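Pyruvate formate-lyase 2 (Archaeoglobus fulgidus, PDB 2F3O) belongs to the glycyl radical enzymes and probably acts as a lyase, although its substrate and its precise reaction remain unknown. Local coordinates at residues L443-K448 with F640-L645; V543-V548 with K601-V606; L680-L685 with G719-Q724. All coordinates share one frame; numbering follows the deposited sequence.

Contact 1: L443-K448 with F640-L645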
loop_
_atom_site.group_PDB
_atom_site.type_symbol
_atom_site.label_atom_id
_atom_site.label_comp_id
_atom_site.label_asym_id
_atom_site.label_seq_id
_atom_site.Cartn_x
_atom_site.Cartn_y
_atom_site.Cartn_z
ATOM N N LEU A 443 29.173 6.985 -15.203
ATOM C CA LEU A 443 30.400 7.697 -14.811
ATOM C C LEU A 443 30.247 9.147 -15.269
ATOM O O LEU A 443 29.879 9.402 -16.411
ATOM C CB LEU A 443 31.621 7.033 -15.469
ATOM C CG LEU A 443 31.883 5.576 -15.032
ATOM C CD1 LEU A 443 31.805 4.606 -16.209
ATOM C CD2 LEU A 443 33.192 5.441 -14.257
ATOM N N ILE A 444 30.483 10.100 -14.386
ATOM C CA ILE A 444 30.226 11.501 -14.717
ATOM C C ILE A 444 31.481 12.366 -14.696
ATOM O O ILE A 444 32.234 12.375 -13.718
ATOM C CB ILE A 444 29.207 12.100 -13.750
ATOM C CG1 ILE A 444 27.852 11.441 -13.957
ATOM C CG2 ILE A 444 29.101 13.604 -13.921
ATOM C CD1 ILE A 444 26.929 11.650 -12.804
ATOM N N ASN A 445 31.700 13.086 -15.791
ATOM C CA ASN A 445 32.791 14.043 -15.890
ATOM C C ASN A 445 32.426 15.307 -15.159
ATOM O O ASN A 445 31.777 16.178 -15.734
ATOM C CB ASN A 445 33.027 14.384 -17.362
ATOM C CG ASN A 445 34.246 15.237 -17.580
ATOM O OD1 ASN A 445 35.012 15.506 -16.641
ATOM N ND2 ASN A 445 34.442 15.674 -18.828
ATOM N N VAL A 446 32.866 15.437 -13.910
ATOM C CA VAL A 446 32.512 16.618 -13.136
ATOM C C VAL A 446 33.381 17.821 -13.517
ATOM O O VAL A 446 33.053 18.957 -13.180
ATOM C CB VAL A 446 32.533 16.362 -11.620
ATOM C CG1 VAL A 446 32.024 14.983 -11.337
ATOM C CG2 VAL A 446 33.934 16.543 -11.041
ATOM N N ALA A 447 34.469 17.571 -14.244
ATOM C CA ALA A 447 35.248 18.663 -14.805
ATOM C C ALA A 447 34.413 19.422 -15.826
ATOM O O ALA A 447 34.428 20.657 -15.867
ATOM C CB ALA A 447 36.537 18.171 -15.408
ATOM N N LYS A 448 33.628 18.690 -16.597
ATOM C CA LYS A 448 32.720 19.313 -17.522
ATOM C C LYS A 448 31.721 20.226 -16.807
ATOM O O LYS A 448 31.244 21.181 -17.400
ATOM C CB LYS A 448 32.017 18.246 -18.361
ATOM C CG LYS A 448 31.392 18.759 -19.649
ATOM C CD LYS A 448 32.383 19.503 -20.520
ATOM C CE LYS A 448 33.321 18.536 -21.208
ATOM N NZ LYS A 448 34.362 19.219 -22.004
ATOM N N PHE A 640 40.417 13.587 -22.986
ATOM C CA PHE A 640 40.502 13.881 -24.427
ATOM C C PHE A 640 39.598 15.028 -24.824
ATOM O O PHE A 640 40.023 15.942 -25.514
ATOM C CB PHE A 640 40.045 12.703 -25.300
ATOM C CG PHE A 640 40.900 11.462 -25.210
ATOM C CD1 PHE A 640 42.255 11.529 -24.914
ATOM C CD2 PHE A 640 40.337 10.210 -25.490
ATOM C CE1 PHE A 640 43.035 10.359 -24.844
ATOM C CE2 PHE A 640 41.103 9.041 -25.437
ATOM C CZ PHE A 640 42.459 9.116 -25.110
ATOM N N PHE A 641 38.347 14.962 -24.383
ATOM C CA PHE A 641 37.319 15.924 -24.774
ATOM C C PHE A 641 37.011 16.965 -23.693
ATOM O O PHE A 641 35.996 17.666 -23.780
ATOM C CB PHE A 641 36.034 15.194 -25.179
ATOM C CG PHE A 641 36.261 14.087 -26.154
ATOM C CD1 PHE A 641 36.402 14.360 -27.494
ATOM C CD2 PHE A 641 36.347 12.770 -25.725
ATOM C CE1 PHE A 641 36.626 13.345 -28.389
ATOM C CE2 PHE A 641 36.571 11.755 -26.614
ATOM C CZ PHE A 641 36.709 12.038 -27.948
ATOM N N THR A 642 37.876 17.054 -22.680
ATOM C CA THR A 642 37.810 18.137 -21.699
ATOM C C THR A 642 38.812 19.242 -22.064
ATOM O O THR A 642 39.991 18.967 -22.304
ATOM C CB THR A 642 38.048 17.629 -20.270
ATOM O OG1 THR A 642 37.029 16.685 -19.947
ATOM C CG2 THR A 642 37.960 18.747 -19.260
ATOM N N SER A 643 38.324 20.485 -22.111
ATOM C CA SER A 643 39.152 21.644 -22.381
ATOM C C SER A 643 40.118 21.917 -21.231
ATOM O O SER A 643 40.096 21.223 -20.203
ATOM C CB SER A 643 38.272 22.867 -22.568
ATOM O OG SER A 643 37.921 23.418 -21.312
ATOM N N ALA A 644 40.967 22.931 -21.411
ATOM C CA ALA A 644 41.899 23.328 -20.365
ATOM C C ALA A 644 41.114 23.928 -19.206
ATOM O O ALA A 644 40.118 24.597 -19.412
ATOM C CB ALA A 644 42.907 24.311 -20.900
ATOM N N LEU A 645 41.536 23.635 -17.988
ATOM C CA LEU A 645 40.833 24.091 -16.798
ATOM C C LEU A 645 41.827 24.908 -16.008
ATOM O O LEU A 645 43.030 24.660 -16.105
ATOM C CB LEU A 645 40.412 22.891 -15.942
ATOM C CG LEU A 645 39.703 21.740 -16.646
ATOM C CD1 LEU A 645 39.652 20.535 -15.708
ATOM C CD2 LEU A 645 38.316 22.161 -17.161
#
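The ammonium group of Lys448 is gripped by three partners: NZ lies 2.9 Å from Phe641 O, in the carbonyl plane and on a lone pair, and forms salt bridges to Glu451 and Asp459. The lysine chain leaves its helix with CG anti to the backbone N (chi1 -161°) and then bends at chi2 and chi3, a folded course for an end that is fixed on a loop carbonyl. Two acids beside one buried amine would be expected to keep it charged. One residue further along the same loop, Thr642 OG1 accepts a bond from Asn445 ND2 at 3.0 Å, fairly straight at 155°, and OG1 is also bonded to Phe638 O. Asn445 ND2 has a second acceptor in Ser143 O. The other end of this amide looks back into its own segment, where OD1 takes weak bonds from Ala447 N and Lys448 N, so both ends of the amide are held. Beside the polar group, Ala447 CB lies 3.9 Å from Leu645 CD1 and 4.1 Å from Thr642 CG2, a small apolar patch. The asparagine thus links a strand end, a capped helix start and a distant loop, an arrangement characteristic of a strand-to-helix turn in an alpha/beta fold, here at the end of strand 435-445 of the glycyl radical enzyme barrel.

Contact 2: V543-V548 with K601-V606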
loop_
_atom_site.group_PDB
_atom_site.type_symbol
_atom_site.label_atom_id
_atom_site.label_comp_id
_atom_site.label_asym_id
_atom_site.label_seq_id
_atom_site.Cartn_x
_atom_site.Cartn_y
_atom_site.Cartn_z
ATOM N N VAL A 543 34.015 11.488 -11.845
ATOM C CA VAL A 543 35.388 11.556 -12.287
ATOM C C VAL A 543 35.855 13.003 -12.501
ATOM O O VAL A 543 35.128 13.850 -13.061
ATOM C CB VAL A 543 35.713 10.563 -13.451
ATOM C CG1 VAL A 543 34.481 9.798 -13.901
ATOM C CG2 VAL A 543 36.405 11.250 -14.606
ATOM N N GLY A 544 37.047 13.287 -11.970
ATOM C CA GLY A 544 37.686 14.598 -12.100
ATOM C C GLY A 544 37.482 15.473 -10.879
ATOM O O GLY A 544 37.377 16.698 -10.985
ATOM N N ILE A 545 37.422 14.853 -9.709
ATOM C CA ILE A 545 37.069 15.610 -8.524
ATOM C C ILE A 545 38.227 16.447 -8.063
ATOM O O ILE A 545 38.027 17.517 -7.494
ATOM C CB ILE A 545 36.500 14.745 -7.377
ATOM C CG1 ILE A 545 37.483 13.676 -6.915
ATOM C CG2 ILE A 545 35.252 14.090 -7.829
ATOM C CD1 ILE A 545 37.220 13.225 -5.496
ATOM N N ALA A 546 39.441 15.984 -8.348
ATOM C CA ALA A 546 40.607 16.782 -8.021
ATOM C C ALA A 546 40.868 17.861 -9.070
ATOM O O ALA A 546 41.360 18.915 -8.732
ATOM C CB ALA A 546 41.822 15.930 -7.801
ATOM N N ASP A 547 40.509 17.616 -10.324
ATOM C CA ASP A 547 40.669 18.643 -11.354
ATOM C C ASP A 547 39.841 19.883 -11.111
ATOM O O ASP A 547 40.302 20.980 -11.378
ATOM C CB ASP A 547 40.381 18.094 -12.739
ATOM C CG ASP A 547 41.518 17.280 -13.257
ATOM O OD1 ASP A 547 42.621 17.841 -13.444
ATOM O OD2 ASP A 547 41.325 16.069 -13.426
ATOM N N VAL A 548 38.625 19.715 -10.596
ATOM C CA VAL A 548 37.790 20.871 -10.249
ATOM C C VAL A 548 38.198 21.434 -8.902
ATOM O O VAL A 548 38.154 22.634 -8.723
ATOM C CB VAL A 548 36.277 20.559 -10.281
ATOM C CG1 VAL A 548 35.885 20.096 -11.636
ATOM C CG2 VAL A 548 35.960 19.472 -9.338
ATOM N N LYS A 601 40.794 20.957 0.724
ATOM C CA LYS A 601 39.452 21.276 1.225
ATOM C C LYS A 601 38.457 21.488 0.083
ATOM O O LYS A 601 37.266 21.246 0.252
ATOM C CB LYS A 601 39.461 22.513 2.139
ATOM C CG LYS A 601 39.685 23.856 1.394
ATOM C CD LYS A 601 39.779 25.058 2.317
ATOM C CE LYS A 601 39.778 26.341 1.521
ATOM N NZ LYS A 601 39.431 27.479 2.412
ATOM N N TYR A 602 38.947 21.929 -1.073
ATOM C CA TYR A 602 38.085 22.224 -2.211
ATOM C C TYR A 602 37.609 20.945 -2.853
ATOM O O TYR A 602 36.425 20.822 -3.189
ATOM C CB TYR A 602 38.803 23.093 -3.258
ATOM C CG TYR A 602 38.790 24.558 -2.912
ATOM C CD1 TYR A 602 39.944 25.201 -2.469
ATOM C CD2 TYR A 602 37.616 25.289 -2.990
ATOM C CE1 TYR A 602 39.930 26.534 -2.135
ATOM C CE2 TYR A 602 37.590 26.616 -2.653
ATOM C CZ TYR A 602 38.749 27.235 -2.223
ATOM O OH TYR A 602 38.708 28.568 -1.883
ATOM N N THR A 603 38.537 20.002 -3.015
ATOM C CA THR A 603 38.218 18.686 -3.555
ATOM C C THR A 603 37.167 17.973 -2.693
ATOM O O THR A 603 36.140 17.538 -3.225
ATOM C CB THR A 603 39.487 17.841 -3.768
ATOM O OG1 THR A 603 40.319 18.511 -4.721
ATOM C CG2 THR A 603 39.139 16.451 -4.298
ATOM N N LYS A 604 37.398 17.932 -1.377
ATOM C CA LYS A 604 36.435 17.403 -0.404
ATOM C C LYS A 604 35.033 17.990 -0.547
ATOM O O LYS A 604 34.033 17.263 -0.605
ATOM C CB LYS A 604 36.954 17.630 1.008
ATOM C CG LYS A 604 35.896 17.531 2.082
ATOM C CD LYS A 604 36.492 17.659 3.451
ATOM C CE LYS A 604 35.449 17.547 4.520
ATOM N NZ LYS A 604 36.059 16.901 5.685
ATOM N N MET A 605 34.982 19.310 -0.651
ATOM C CA MET A 605 33.730 20.017 -0.789
ATOM C C MET A 605 33.043 19.671 -2.116
ATOM O O MET A 605 31.819 19.442 -2.142
ATOM C CB MET A 605 33.971 21.515 -0.660
ATOM C CG MET A 605 32.722 22.344 -0.636
ATOM S SD MET A 605 33.121 23.982 -1.260
ATOM C CE MET A 605 33.666 23.615 -2.937
ATOM N N VAL A 606 33.826 19.597 -3.195
ATOM C CA VAL A 606 33.298 19.159 -4.488
ATOM C C VAL A 606 32.672 17.756 -4.415
ATOM O O VAL A 606 31.572 17.527 -4.941
ATOM C CB VAL A 606 34.359 19.206 -5.594
ATOM C CG1 VAL A 606 33.919 18.390 -6.772
ATOM C CG2 VAL A 606 34.596 20.630 -6.019
#
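Thr603 and Val606, one turn apart on helix 597-615, carry the close part of this helix pair. Thr603 sets its two branches against the first turn of helix 545-560: CG2 lies 3.5 Å from Ile545 O and 3.9 Å from Ile545 CD1, while OG1 sits 3.7 Å from Ala546 CA. The Ile545 and Thr603 side chains cross at about a right angle, with Ile545 CD1 against the threonine methyl. Such small groups let the backbones come near, with Ala546 CA and Thr603 CA 5.4 Å apart. An alanine in place of Thr603 would lose CG2 and OG1, and would probably open a gap beside Ile545 and Ala546 that leaves the isoleucine tip freer to turn. Farther along, Val606 straddles one methyl: its CG1 and CG2 stand 3.5 and 3.8 Å from Val548 CG2. Val606 CG1, anti to the backbone N (chi1 163°), makes the nearer approach.

The other side of helix 597-615 is looser. Lys601 is exposed, and Lys604 turns away, its NZ bonded to Lys679 O. On the partner helix, by contrast, Asp547 is also directed away from the contact but is buried, and Asn656 bonds to its carboxylate and to Ala546 N. Gly544 is the N-cap of that helix, which follows strand 535-543, whereas helix 597-615 leads toward the parallel neighbouring strand 624-628. The two are the first and last long helices of a beta-alpha-beta crossover, packed together here.

Contact 3: L680-L685 with G719-Q724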
loop_
_atom_site.group_PDB
_atom_site.type_symbol
_atom_site.label_atom_id
_atom_site.label_comp_id
_atom_site.label_asym_id
_atom_site.label_seq_id
_atom_site.Cartn_x
_atom_site.Cartn_y
_atom_site.Cartn_z
ATOM N N LEU A 680 38.392 13.259 2.554
ATOM C CA LEU A 680 37.116 13.161 1.865
ATOM C C LEU A 680 36.055 12.439 2.699
ATOM O O LEU A 680 36.355 11.494 3.424
ATOM C CB LEU A 680 37.313 12.441 0.544
ATOM C CG LEU A 680 38.479 12.962 -0.280
ATOM C CD1 LEU A 680 38.636 12.092 -1.476
ATOM C CD2 LEU A 680 38.245 14.371 -0.727
ATOM N N SER A 681 34.813 12.894 2.591
ATOM C CA SER A 681 33.725 12.347 3.391
ATOM C C SER A 681 33.185 11.036 2.829
ATOM O O SER A 681 32.238 11.027 2.043
ATOM C CB SER A 681 32.605 13.373 3.499
ATOM O OG SER A 681 33.055 14.511 4.210
ATOM N N TYR A 682 33.785 9.929 3.265
ATOM C CA TYR A 682 33.482 8.599 2.732
ATOM C C TYR A 682 32.125 8.105 3.169
ATOM O O TYR A 682 31.493 7.301 2.480
ATOM C CB TYR A 682 34.552 7.597 3.146
ATOM C CG TYR A 682 35.801 7.796 2.372
ATOM C CD1 TYR A 682 36.977 8.192 2.999
ATOM C CD2 TYR A 682 35.807 7.631 1.001
ATOM C CE1 TYR A 682 38.143 8.399 2.271
ATOM C CE2 TYR A 682 36.955 7.838 0.262
ATOM C CZ TYR A 682 38.124 8.222 0.899
ATOM O OH TYR A 682 39.256 8.426 0.154
ATOM N N GLU A 683 31.691 8.628 4.310
ATOM C CA GLU A 683 30.389 8.382 4.902
ATOM C C GLU A 683 29.246 8.719 3.956
ATOM O O GLU A 683 28.161 8.193 4.110
ATOM C CB GLU A 683 30.255 9.163 6.228
ATOM C CG GLU A 683 30.393 10.720 6.128
ATOM C CD GLU A 683 31.841 11.259 6.291
ATOM O OE1 GLU A 683 32.001 12.468 6.606
ATOM O OE2 GLU A 683 32.825 10.496 6.090
ATOM N N ASN A 684 29.504 9.571 2.967
ATOM C CA ASN A 684 28.530 9.877 1.921
ATOM C C ASN A 684 28.792 9.247 0.571
ATOM O O ASN A 684 28.204 9.670 -0.416
ATOM C CB ASN A 684 28.478 11.366 1.685
ATOM C CG ASN A 684 28.010 12.098 2.871
ATOM O OD1 ASN A 684 28.720 12.936 3.412
ATOM N ND2 ASN A 684 26.808 11.778 3.316
ATOM N N LEU A 685 29.660 8.245 0.509
ATOM C CA LEU A 685 30.049 7.682 -0.778
ATOM C C LEU A 685 29.743 6.186 -0.875
ATOM O O LEU A 685 30.663 5.393 -0.989
ATOM C CB LEU A 685 31.539 7.923 -0.979
ATOM C CG LEU A 685 32.162 7.943 -2.370
ATOM C CD1 LEU A 685 31.517 8.962 -3.276
ATOM C CD2 LEU A 685 33.626 8.249 -2.224
ATOM N N GLY A 719 41.371 6.517 8.160
ATOM C CA GLY A 719 40.015 6.304 7.686
ATOM C C GLY A 719 39.791 6.524 6.207
ATOM O O GLY A 719 39.047 7.411 5.795
ATOM N N VAL A 720 40.429 5.712 5.393
ATOM C CA VAL A 720 40.166 5.777 3.971
ATOM C C VAL A 720 39.236 4.584 3.653
ATOM O O VAL A 720 39.079 3.693 4.486
ATOM C CB VAL A 720 41.512 5.815 3.204
ATOM C CG1 VAL A 720 41.923 4.442 2.686
ATOM C CG2 VAL A 720 41.470 6.826 2.109
ATOM N N MET A 721 38.568 4.578 2.505
ATOM C CA MET A 721 37.657 3.470 2.219
ATOM C C MET A 721 38.398 2.341 1.538
ATOM O O MET A 721 38.299 1.178 1.928
ATOM C CB MET A 721 36.484 3.915 1.340
ATOM C CG MET A 721 35.445 2.814 1.104
ATOM S SD MET A 721 33.911 3.373 0.326
ATOM C CE MET A 721 33.181 4.338 1.631
ATOM N N HIS A 722 39.158 2.693 0.515
ATOM C CA HIS A 722 39.805 1.692 -0.295
ATOM C C HIS A 722 41.211 2.141 -0.660
ATOM O O HIS A 722 41.438 3.316 -0.895
ATOM C CB HIS A 722 38.921 1.408 -1.514
ATOM C CG HIS A 722 39.650 0.933 -2.733
ATOM N ND1 HIS A 722 40.254 1.795 -3.623
ATOM C CD2 HIS A 722 39.812 -0.309 -3.247
ATOM C CE1 HIS A 722 40.792 1.103 -4.612
ATOM N NE2 HIS A 722 40.537 -0.176 -4.408
ATOM N N VAL A 723 42.160 1.212 -0.666
ATOM C CA VAL A 723 43.490 1.499 -1.168
ATOM C C VAL A 723 43.962 0.303 -1.970
ATOM O O VAL A 723 43.599 -0.836 -1.664
ATOM C CB VAL A 723 44.486 1.856 -0.019
ATOM C CG1 VAL A 723 44.948 0.626 0.769
ATOM C CG2 VAL A 723 45.682 2.623 -0.559
ATOM N N GLN A 724 44.728 0.556 -3.025
ATOM C CA GLN A 724 45.388 -0.516 -3.750
ATOM C C GLN A 724 46.777 -0.085 -4.180
ATOM O O GLN A 724 47.034 1.094 -4.452
ATOM C CB GLN A 724 44.568 -0.945 -4.961
ATOM C CG GLN A 724 44.362 0.155 -5.954
ATOM C CD GLN A 724 43.658 -0.313 -7.178
ATOM O OE1 GLN A 724 43.052 -1.387 -7.196
ATOM N NE2 GLN A 724 43.726 0.488 -8.228
#
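Tyr682 and Met721 bury the most surface here, with Val720 a distant third. The phenol ring receives Met721 over one face: Met721 CB stands 4.1 Å from the ring centroid of Tyr682 and 24° off its normal, a CH-pi contact, and Met721 N lies above the centre of the same face. Leu680 CB covers the opposite face, nearer the rim, so the ring is held between its own segment and the incoming chain. Beyond CB the methionine continues across the tyrosine obliquely. Its chain runs extended until chi3 (-70°), where the bend carries CE round to within 3.5 Å of Tyr682 O and 3.8 Å of Leu685 O. That same Tyr682 carbonyl is the acceptor for Leu685 N, at 2.9 Å, in the short turn that follows.

Val720 lies alongside the ring and points the same way, its CG2 3.7 Å from Tyr682 CE1 and 3.4 Å from Tyr682 OH. Gly719 O comes obliquely toward Tyr682 CD1 at 3.6 Å. This glycine ends helix 704-717 in a Schellman motif with positive phi, and the chain then passes over the tyrosine into strand 722-728. Outside the two segments, Met721 also touches Ala407 and Val720 touches Phe400, while the Tyr682 hydroxyl has a weak bond to Ala677 O.

Across the two segments the attraction is therefore dispersion and CH-pi contact with a buried aromatic ring whose hydroxyl is bonded, weakly, outside them, and the fit probably depends on shape, with the ring sandwiched between Met721 and Leu680.

Followed from the N terminus, the chain leaves strand 435-445 at contact 1 and later runs through strand 535-543 into contact 2. That second loop closes first, at 601-606, and falls wholly within the longer one, which contact 1 closes at 640-645. Contact 3 then opens and closes a short loop of its own in the C-terminal glycine radical region, in series with both. Contacts 1 and 2 touch directly, through probable backbone bonds between neighbouring strands, Ile444 and Val446 meeting Val543. Contacts 2 and 3 meet where Leu680 packs on Thr603 and Lys604. Contacts 1 and 3 stay about 10 Å apart at their nearest atoms, with contact 2 bridging them.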